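Local coordinates for protein alpha-galactosidase (Umbelopsis vinacea, PDB 3A5V) that probably hydrolyses terminal alpha-galactosyl residues from oligosaccharides and glycoconjugates, as a glycoside hydrolase family 27 enzyme assembled as a tetramer, at residues 52-57 against 65-70; 74-79 against 119-124; 30-35 against 86-91. All blocks are in the same frame, centred on the assembly; numbering follows the deposited sequence.

Contact 1. Residues 52-57 against 65-70. With MAN (alpha-D-mannopyranose), chain B; MAN (alpha-D-mannopyranose), chain C.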
loop_
_atom_site.group_PDB
_atom_site.type_symbol
_atom_site.label_atom_id
_atom_site.label_comp_id
_atom_site.label_asym_id
_atom_site.label_seq_id
_atom_site.Cartn_x
_atom_site.Cartn_y
_atom_site.Cartn_z
ATOM N N ASP A 52 15.224 -2.883 -28.153
ATOM C CA ASP A 52 16.481 -3.105 -27.429
ATOM C C ASP A 52 17.505 -3.847 -28.320
ATOM O O ASP A 52 17.126 -4.496 -29.301
ATOM C CB ASP A 52 16.176 -3.966 -26.187
ATOM C CG ASP A 52 17.171 -3.769 -25.019
ATOM O OD1 ASP A 52 18.174 -3.013 -25.146
ATOM O OD2 ASP A 52 16.912 -4.393 -23.946
ATOM N N CYS A 53 18.785 -3.770 -27.943
ATOM C CA CYS A 53 19.898 -4.570 -28.528
ATOM C C CYS A 53 20.500 -3.947 -29.804
ATOM O O CYS A 53 21.208 -4.630 -30.549
ATOM C CB CYS A 53 19.487 -6.043 -28.718
ATOM S SG CYS A 53 20.834 -7.241 -28.512
ATOM N N TRP A 54 20.254 -2.650 -30.022
ATOM C CA TRP A 54 20.919 -1.888 -31.093
ATOM C C TRP A 54 22.281 -1.342 -30.642
ATOM O O TRP A 54 23.099 -0.979 -31.479
ATOM C CB TRP A 54 20.043 -0.718 -31.583
ATOM C CG TRP A 54 19.680 0.305 -30.514
ATOM C CD1 TRP A 54 18.520 0.334 -29.767
ATOM C CD2 TRP A 54 20.456 1.435 -30.083
ATOM N NE1 TRP A 54 18.540 1.389 -28.901
ATOM C CE2 TRP A 54 19.707 2.092 -29.071
ATOM C CE3 TRP A 54 21.709 1.962 -30.453
ATOM C CZ2 TRP A 54 20.169 3.252 -28.422
ATOM C CZ3 TRP A 54 22.178 3.098 -29.800
ATOM C CH2 TRP A 54 21.413 3.730 -28.787
ATOM N N GLN A 55 22.501 -1.303 -29.326
ATOM C CA GLN A 55 23.588 -0.545 -28.705
ATOM C C GLN A 55 24.969 -1.162 -28.922
ATOM O O GLN A 55 25.126 -2.376 -28.907
ATOM C CB GLN A 55 23.358 -0.387 -27.188
ATOM C CG GLN A 55 22.092 0.389 -26.788
ATOM C CD GLN A 55 20.843 -0.495 -26.709
ATOM O OE1 GLN A 55 20.829 -1.613 -27.213
ATOM N NE2 GLN A 55 19.801 0.005 -26.052
ATOM N N LYS A 56 25.957 -0.292 -29.117
ATOM C CA LYS A 56 27.361 -0.667 -29.015
ATOM C C LYS A 56 27.663 -1.030 -27.554
ATOM O O LYS A 56 26.950 -0.596 -26.626
ATOM C CB LYS A 56 28.234 0.512 -29.482
ATOM C CG LYS A 56 29.687 0.161 -29.798
ATOM C CD LYS A 56 30.368 1.318 -30.527
ATOM C CE LYS A 56 31.887 1.127 -30.565
ATOM N NZ LYS A 56 32.491 2.178 -31.419
ATOM N N ASN A 57 28.701 -1.838 -27.343
ATOM C CA ASN A 57 29.009 -2.371 -26.007
ATOM C C ASN A 57 29.472 -1.331 -24.980
ATOM O O ASN A 57 29.344 -1.556 -23.778
ATOM C CB ASN A 57 30.038 -3.508 -26.096
ATOM C CG ASN A 57 31.419 -2.998 -26.473
ATOM O OD1 ASN A 57 31.571 -2.290 -27.472
ATOM N ND2 ASN A 57 32.429 -3.332 -25.663
ATOM N N LEU A 65 26.516 7.287 -27.076
ATOM C CA LEU A 65 26.371 5.856 -27.257
ATOM C C LEU A 65 25.953 5.618 -28.702
ATOM O O LEU A 65 24.847 5.994 -29.123
ATOM C CB LEU A 65 25.346 5.260 -26.276
ATOM C CG LEU A 65 25.174 3.732 -26.339
ATOM C CD1 LEU A 65 26.466 2.985 -25.959
ATOM C CD2 LEU A 65 24.018 3.282 -25.451
ATOM N N LEU A 66 26.848 5.001 -29.461
ATOM C CA LEU A 66 26.573 4.699 -30.859
ATOM C C LEU A 66 25.961 3.301 -30.995
ATOM O O LEU A 66 25.873 2.549 -30.016
ATOM C CB LEU A 66 27.865 4.853 -31.697
ATOM C CG LEU A 66 28.555 6.234 -31.686
ATOM C CD1 LEU A 66 29.825 6.190 -32.570
ATOM C CD2 LEU A 66 27.621 7.354 -32.145
ATOM N N ALA A 67 25.517 2.966 -32.206
ATOM C CA ALA A 67 24.943 1.657 -32.477
ATOM C C ALA A 67 26.030 0.605 -32.701
ATOM O O ALA A 67 27.164 0.945 -33.050
ATOM C CB ALA A 67 24.020 1.722 -33.682
ATOM N N ASP A 68 25.686 -0.661 -32.485
ATOM C CA ASP A 68 26.615 -1.752 -32.755
ATOM C C ASP A 68 27.089 -1.695 -34.215
ATOM O O ASP A 68 26.266 -1.756 -35.133
ATOM C CB ASP A 68 26.002 -3.119 -32.475
ATOM C CG ASP A 68 26.996 -4.249 -32.734
ATOM O OD1 ASP A 68 27.839 -4.513 -31.861
ATOM O OD2 ASP A 68 26.987 -4.828 -33.825
ATOM N N PRO A 69 28.417 -1.566 -34.424
ATOM C CA PRO A 69 28.952 -1.417 -35.784
ATOM C C PRO A 69 28.744 -2.627 -36.700
ATOM O O PRO A 69 28.718 -2.458 -37.908
ATOM C CB PRO A 69 30.448 -1.149 -35.553
ATOM C CG PRO A 69 30.740 -1.759 -34.227
ATOM C CD PRO A 69 29.487 -1.514 -33.406
ATOM N N THR A 70 28.614 -3.828 -36.147
ATOM C CA THR A 70 28.329 -5.012 -36.968
ATOM C C THR A 70 26.876 -5.002 -37.462
ATOM O O THR A 70 26.618 -5.174 -38.654
ATOM C CB THR A 70 28.678 -6.338 -36.237
ATOM O OG1 THR A 70 30.107 -6.439 -36.067
ATOM C CG2 THR A 70 28.211 -7.561 -37.032
HETATM C C1 MAN B . 33.331 -5.250 -22.029
HETATM C C2 MAN B . 31.815 -5.052 -22.224
HETATM C C3 MAN B . 31.127 -6.333 -22.730
HETATM C C4 MAN B . 31.891 -6.951 -23.903
HETATM C C5 MAN B . 33.392 -7.053 -23.607
HETATM C C6 MAN B . 34.180 -7.599 -24.801
HETATM O O2 MAN B . 31.565 -3.976 -23.105
HETATM O O3 MAN B . 29.794 -6.101 -23.153
HETATM O O4 MAN B . 31.350 -8.229 -24.160
HETATM O O5 MAN B . 33.925 -5.794 -23.199
HETATM O O6 MAN B . 34.180 -6.657 -25.855
HETATM C C1 MAN C . 28.832 -6.441 -22.126
HETATM C C2 MAN C . 27.713 -7.308 -22.715
HETATM C C3 MAN C . 26.856 -6.516 -23.707
HETATM C C4 MAN C . 26.464 -5.131 -23.188
HETATM C C5 MAN C . 27.627 -4.426 -22.476
HETATM C C6 MAN C . 27.204 -3.127 -21.799
HETATM O O2 MAN C . 26.884 -7.823 -21.689
HETATM O O3 MAN C . 25.687 -7.249 -24.014
HETATM O O4 MAN C . 26.052 -4.367 -24.299
HETATM O O5 MAN C . 28.259 -5.289 -21.529
HETATM O O6 MAN C . 26.316 -3.387 -20.732
HETATM O O HOH W 1 29.335 -3.328 -29.779
#
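Trp-54 sets one edge of its indole against the backbone of 65-70. Just before it, OD2 of Asp-52 is hydrogen-bonded to a Tris molecule, probably from the crystallisation liquor, and Cys-53 forms a disulfide with Cys-21. Leu-65 O and Ala-67 CA lie at the Trp-54 edge, near the ring plane. CE3 of Trp-54 is 4.0 Å from CB of Ala-67. The ring NE1 points its hydrogen elsewhere, to the carbonyl of Tyr-93. The backbone O of Trp-54 takes a nearly straight hydrogen bond from Asp-68 N, 2.8 Å and 171°, in the carbonyl plane.

Gln-55 follows and forms a single backbone bridge with Ala-67. Its CG sits 3.6 Å above the plane of the Trp-54 ring, over the centre. The same CG is 3.7 Å from CD2 of Leu-65. The chain then bends at chi2 (86°), and its OE1 accepts a weak hydrogen bond from Cys-53 N.

Lys-56 N gives the second bond of the bridge, to Leu-66 O at 3.0 Å. Its extended side chain crosses Pro-69 at about a right angle, with CG 4.0 Å from CD of Pro-69. The ammonium goes on to a salt bridge with Glu-60.

Asn-57 N donates to a water, and that water donates to OD1 of Asp-68. OD2 of Asp-68 accepts from Lys-71 N. ND2 of Asn-57 donates to O2 of the chain B mannose, 2.8 Å away.

The arrangement is a bridged loop following strand 47-49 of a beta/alpha barrel, a position consistent with the rim of the galactose pocket, as in other family 27 enzymes.

Contact 2. Residues 74-79 against 119-124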
loop_
_atom_site.group_PDB
_atom_site.type_symbol
_atom_site.label_atom_id
_atom_site.label_comp_id
_atom_site.label_asym_id
_atom_site.label_seq_id
_atom_site.Cartn_x
_atom_site.Cartn_y
_atom_site.Cartn_z
ATOM N N ARG A 74 26.641 1.299 -41.194
ATOM C CA ARG A 74 26.678 2.729 -41.568
ATOM C C ARG A 74 26.321 3.685 -40.418
ATOM O O ARG A 74 26.274 4.894 -40.617
ATOM C CB ARG A 74 25.743 3.032 -42.744
ATOM C CG ARG A 74 25.930 2.173 -43.983
ATOM C CD ARG A 74 24.890 2.536 -45.029
ATOM N NE ARG A 74 23.528 2.189 -44.619
ATOM C CZ ARG A 74 22.433 2.782 -45.095
ATOM N NH1 ARG A 74 22.533 3.751 -46.004
ATOM N NH2 ARG A 74 21.238 2.418 -44.659
ATOM N N GLY A 75 26.090 3.151 -39.222
ATOM C CA GLY A 75 25.515 3.955 -38.142
ATOM C C GLY A 75 24.000 4.053 -38.309
ATOM O O GLY A 75 23.439 3.637 -39.336
ATOM N N ILE A 76 23.330 4.618 -37.307
ATOM C CA ILE A 76 21.865 4.742 -37.342
ATOM C C ILE A 76 21.369 5.805 -38.337
ATOM O O ILE A 76 20.353 5.598 -39.012
ATOM C CB ILE A 76 21.280 5.040 -35.918
ATOM C CG1 ILE A 76 21.522 3.862 -34.968
ATOM C CG2 ILE A 76 19.785 5.398 -35.974
ATOM C CD1 ILE A 76 20.806 2.562 -35.342
ATOM N N LYS A 77 22.067 6.937 -38.428
ATOM C CA LYS A 77 21.534 8.051 -39.231
ATOM C C LYS A 77 21.161 7.671 -40.683
ATOM O O LYS A 77 20.068 8.017 -41.139
ATOM C CB LYS A 77 22.424 9.311 -39.188
ATOM C CG LYS A 77 21.736 10.509 -39.822
ATOM C CD LYS A 77 22.669 11.673 -40.027
ATOM C CE LYS A 77 21.963 12.809 -40.769
ATOM N NZ LYS A 77 21.006 13.546 -39.874
ATOM N N PRO A 78 22.061 6.979 -41.415
ATOM C CA PRO A 78 21.706 6.628 -42.796
ATOM C C PRO A 78 20.518 5.668 -42.908
ATOM O O PRO A 78 19.789 5.719 -43.895
ATOM C CB PRO A 78 22.986 5.962 -43.327
ATOM C CG PRO A 78 24.092 6.561 -42.492
ATOM C CD PRO A 78 23.445 6.573 -41.108
ATOM N N LEU A 79 20.348 4.784 -41.921
ATOM C CA LEU A 79 19.152 3.949 -41.839
ATOM C C LEU A 79 17.883 4.796 -41.620
ATOM O O LEU A 79 16.853 4.557 -42.254
ATOM C CB LEU A 79 19.301 2.867 -40.734
ATOM C CG LEU A 79 18.067 1.998 -40.452
ATOM C CD1 LEU A 79 17.564 1.259 -41.726
ATOM C CD2 LEU A 79 18.361 0.990 -39.319
ATOM N N ALA A 119 18.442 13.059 -31.825
ATOM C CA ALA A 119 18.011 14.184 -32.678
ATOM C C ALA A 119 18.911 14.335 -33.920
ATOM O O ALA A 119 18.422 14.545 -35.030
ATOM C CB ALA A 119 17.968 15.474 -31.883
ATOM N N LYS A 120 20.217 14.192 -33.718
ATOM C CA LYS A 120 21.204 14.232 -34.802
ATOM C C LYS A 120 20.947 13.111 -35.812
ATOM O O LYS A 120 21.074 13.302 -37.028
ATOM C CB LYS A 120 22.617 14.112 -34.210
ATOM C CG LYS A 120 23.749 13.947 -35.226
ATOM C CD LYS A 120 25.074 13.622 -34.506
ATOM C CE LYS A 120 26.270 13.679 -35.453
ATOM N NZ LYS A 120 27.573 13.591 -34.694
ATOM N N TRP A 121 20.564 11.941 -35.301
ATOM C CA TRP A 121 20.245 10.812 -36.157
ATOM C C TRP A 121 18.937 10.960 -36.927
ATOM O O TRP A 121 18.698 10.205 -37.869
ATOM C CB TRP A 121 20.201 9.513 -35.352
ATOM C CG TRP A 121 21.521 9.036 -34.816
ATOM C CD1 TRP A 121 22.776 9.459 -35.181
ATOM C CD2 TRP A 121 21.711 8.022 -33.824
ATOM N NE1 TRP A 121 23.733 8.766 -34.462
ATOM C CE2 TRP A 121 23.104 7.872 -33.633
ATOM C CE3 TRP A 121 20.832 7.220 -33.075
ATOM C CZ2 TRP A 121 23.641 6.948 -32.722
ATOM C CZ3 TRP A 121 21.369 6.297 -32.174
ATOM C CH2 TRP A 121 22.761 6.175 -32.009
ATOM N N GLY A 122 18.097 11.915 -36.528
ATOM C CA GLY A 122 16.770 12.086 -37.131
ATOM C C GLY A 122 15.645 11.269 -36.486
ATOM O O GLY A 122 14.594 11.066 -37.088
ATOM N N ILE A 123 15.877 10.776 -35.271
ATOM C CA ILE A 123 14.874 9.970 -34.530
ATOM C C ILE A 123 13.627 10.827 -34.264
ATOM O O ILE A 123 13.740 12.030 -33.993
ATOM C CB ILE A 123 15.501 9.418 -33.201
ATOM C CG1 ILE A 123 16.615 8.403 -33.498
ATOM C CG2 ILE A 123 14.435 8.826 -32.233
ATOM C CD1 ILE A 123 16.160 7.099 -34.206
ATOM N N ASP A 124 12.447 10.219 -34.391
ATOM C CA ASP A 124 11.162 10.917 -34.259
ATOM C C ASP A 124 10.337 10.447 -33.046
ATOM O O ASP A 124 9.214 10.917 -32.842
ATOM C CB ASP A 124 10.328 10.625 -35.517
ATOM C CG ASP A 124 11.068 10.976 -36.803
ATOM O OD1 ASP A 124 11.343 12.168 -36.993
ATOM O OD2 ASP A 124 11.386 10.061 -37.599
HETATM O O HOH W 2 18.316 11.432 -40.355
#
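Ile-76 lies over one face of the Trp-121 indole. Its CB is 3.8 Å from the centroid of the six-membered ring, 19° off the normal, a CH-pi contact. CG2 is anti to the backbone N of Ile-76 and reaches CE3 of Trp-121 at 3.6 Å. CG1 stands beside the backbone N and meets CZ3 of Trp-121 at 3.7 Å. Both branches have their nearest ring atoms in the six-membered ring. CG2 also touches CD1 of Ile-123, at 4.4 Å.

Lys-77 N lies over the Trp-121 ring, and its CB is 4.0 Å from CD1 of Trp-121. The Lys-77 chain is extended as far as CE and bends at chi4 (75°), which brings NZ to Lys-120 O. This hydrogen bond is 2.9 Å long and runs nearly along the C=O axis. A water accepts a weak bond from NZ and donates to Trp-121 O.

An alanine in place of Trp-121 would probably leave Ile-76 without the aromatic surface under it and open a gap between the two helices.

Gly-122 follows helix 111-121 in a Schellman motif, with its N bonded to Ala-119 O at 3.0 Å. The ammonium of Lys-77 thus meets one carbonyl of the last turn directly and a second through a water. Its charge would probably be favourable there, so the contact pairs a ring face with what is probably a modest helix-end interaction, since Lys-77 is exposed.

Contact 3. Residues 30-35 against 86-91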
loop_
_atom_site.group_PDB
_atom_site.type_symbol
_atom_site.label_atom_id
_atom_site.label_comp_id
_atom_site.label_asym_id
_atom_site.label_seq_id
_atom_site.Cartn_x
_atom_site.Cartn_y
_atom_site.Cartn_z
ATOM N N ASP A 30 14.094 -4.051 -44.535
ATOM C CA ASP A 30 13.121 -4.946 -45.167
ATOM C C ASP A 30 11.723 -4.852 -44.543
ATOM O O ASP A 30 10.717 -4.927 -45.247
ATOM C CB ASP A 30 13.586 -6.397 -45.117
ATOM C CG ASP A 30 14.737 -6.681 -46.062
ATOM O OD1 ASP A 30 15.045 -5.819 -46.912
ATOM O OD2 ASP A 30 15.340 -7.781 -45.945
ATOM N N ALA A 31 11.665 -4.703 -43.221
ATOM C CA ALA A 31 10.374 -4.540 -42.533
ATOM C C ALA A 31 9.713 -3.198 -42.912
ATOM O O ALA A 31 8.504 -3.155 -43.135
ATOM C CB ALA A 31 10.554 -4.639 -41.049
ATOM N N ALA A 32 10.505 -2.122 -42.980
ATOM C CA ALA A 32 9.976 -0.794 -43.354
ATOM C C ALA A 32 9.401 -0.827 -44.768
ATOM O O ALA A 32 8.341 -0.235 -45.024
ATOM C CB ALA A 32 11.050 0.294 -43.224
ATOM N N LYS A 33 10.088 -1.533 -45.678
ATOM C CA LYS A 33 9.612 -1.677 -47.060
ATOM C C LYS A 33 8.347 -2.517 -47.142
ATOM O O LYS A 33 7.453 -2.223 -47.931
ATOM C CB LYS A 33 10.728 -2.224 -47.970
ATOM C CG LYS A 33 11.840 -1.166 -48.173
ATOM C CD LYS A 33 13.037 -1.655 -49.017
ATOM C CE LYS A 33 14.118 -0.550 -48.998
ATOM N NZ LYS A 33 15.334 -0.938 -49.762
ATOM N N ALA A 34 8.258 -3.552 -46.310
ATOM C CA ALA A 34 7.033 -4.351 -46.203
ATOM C C ALA A 34 5.849 -3.540 -45.624
ATOM O O ALA A 34 4.725 -3.628 -46.123
ATOM C CB ALA A 34 7.308 -5.612 -45.355
ATOM N N ILE A 35 6.110 -2.759 -44.572
ATOM C CA ILE A 35 5.126 -1.826 -44.002
ATOM C C ILE A 35 4.573 -0.878 -45.079
ATOM O O ILE A 35 3.355 -0.738 -45.209
ATOM C CB ILE A 35 5.703 -1.073 -42.772
ATOM C CG1 ILE A 35 5.834 -2.028 -41.571
ATOM C CG2 ILE A 35 4.819 0.157 -42.358
ATOM C CD1 ILE A 35 6.803 -1.535 -40.479
ATOM N N LEU A 86 10.972 6.443 -47.186
ATOM C CA LEU A 86 9.798 5.612 -47.415
ATOM C C LEU A 86 8.525 6.304 -46.937
ATOM O O LEU A 86 7.429 5.758 -47.094
ATOM C CB LEU A 86 9.959 4.253 -46.705
ATOM C CG LEU A 86 11.011 3.313 -47.280
ATOM C CD1 LEU A 86 11.413 2.263 -46.272
ATOM C CD2 LEU A 86 10.430 2.655 -48.539
ATOM N N GLY A 87 8.671 7.502 -46.374
ATOM C CA GLY A 87 7.515 8.247 -45.847
ATOM C C GLY A 87 7.151 7.742 -44.446
ATOM O O GLY A 87 6.012 7.861 -44.009
ATOM N N LEU A 88 8.134 7.171 -43.757
ATOM C CA LEU A 88 7.929 6.607 -42.423
ATOM C C LEU A 88 8.714 7.402 -41.391
ATOM O O LEU A 88 9.610 8.176 -41.746
ATOM C CB LEU A 88 8.359 5.131 -42.411
ATOM C CG LEU A 88 7.494 4.177 -43.261
ATOM C CD1 LEU A 88 8.215 2.859 -43.521
ATOM C CD2 LEU A 88 6.102 3.920 -42.619
ATOM N N LYS A 89 8.387 7.216 -40.111
ATOM C CA LYS A 89 9.148 7.845 -39.038
ATOM C C LYS A 89 9.935 6.792 -38.248
ATOM O O LYS A 89 9.542 5.627 -38.230
ATOM C CB LYS A 89 8.206 8.650 -38.134
ATOM C CG LYS A 89 7.734 9.976 -38.765
ATOM C CD LYS A 89 6.628 10.618 -37.926
ATOM C CE LYS A 89 5.987 11.826 -38.614
ATOM N NZ LYS A 89 7.018 12.878 -38.765
ATOM N N ALA A 90 11.034 7.192 -37.604
ATOM C CA ALA A 90 11.915 6.237 -36.925
ATOM C C ALA A 90 11.864 6.411 -35.413
ATOM O O ALA A 90 11.884 7.540 -34.902
ATOM C CB ALA A 90 13.365 6.350 -37.424
ATOM N N GLY A 91 11.799 5.287 -34.715
ATOM C CA GLY A 91 11.844 5.279 -33.247
ATOM C C GLY A 91 13.056 4.525 -32.731
ATOM O O GLY A 91 13.634 3.686 -33.440
#
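Leu-86 and Leu-88 hold the same side-chain shape against helix 25-38. In both, CG is anti to the carbonyl carbon and beside the backbone N, with chi1 -69° in Leu-86 and -67° in Leu-88. In both, CD1 is then close to anti to CA. The two CD1 methyls arrive together at Ala-32.

CB of Ala-32 is 3.6 Å from CD1 of Leu-86 and 3.8 Å from CD1 of Leu-88. The small side chain points at the other segment and lets both leucines come close to the helix. CD1 of Leu-88 also reaches the helix backbone, 3.4 Å from Ala-32 O.

The two leucines then part. Leu-86 meets Lys-33, whose side chain crosses it at about a right angle. CG of Lys-33 is 3.9 Å from CD1 of Leu-86. The touch is made by the aliphatic root of the lysine. Leu-88 turns its other branch to Ile-35. CG2 of Ile-35, anti to its own backbone N, is 4.0 Å from CD2 of Leu-88.

Between the leucines, the chain leaves helix 76-85 in a Schellman motif at Gly-87. It then enters strand 89-95. The contact thus joins helix 25-38 to the turn that leads into strand 89-95. Val-48 of strand 47-49 touches Ala-32, Ile-35 and Leu-88. Ile-83 of helix 76-85 also packs on Leu-88. The Leu-86 carbonyl accepts a bond from NZ of Lys-41.

No hydrogen bond or salt bridge links the two segments. The chemistry is that of aliphatic groups in van der Waals contact. Ala-32, Ile-35 and Leu-88 are buried, so the association probably depends on shape fit and on the exclusion of water from these groups.

In the fold
The three contacts lie in the beta/alpha barrel domain, on the same side of the chain's centre. Contacts 1 and 2 touch, their centres 13 Å apart. CZ3 of Trp-54 is 3.8 Å from CH2 of Trp-121, and CB of Ala-67 is 3.5 Å from CG1 of Ile-76. Contacts 2 and 3 are also 13 Å apart between centres. Asp-124 N and Ala-90 O, 2.8 Å apart, probably form a hydrogen bond beside the neighbouring parallel strands 89-95 and 125-129. Contact 1 is nested in the loop closed by contact 3, but their nearest atoms stay about 7 Å apart. Of the three, contact 1 meets the bound mannoses and, through Asp-52, a Tris molecule, consistent with the active-site end.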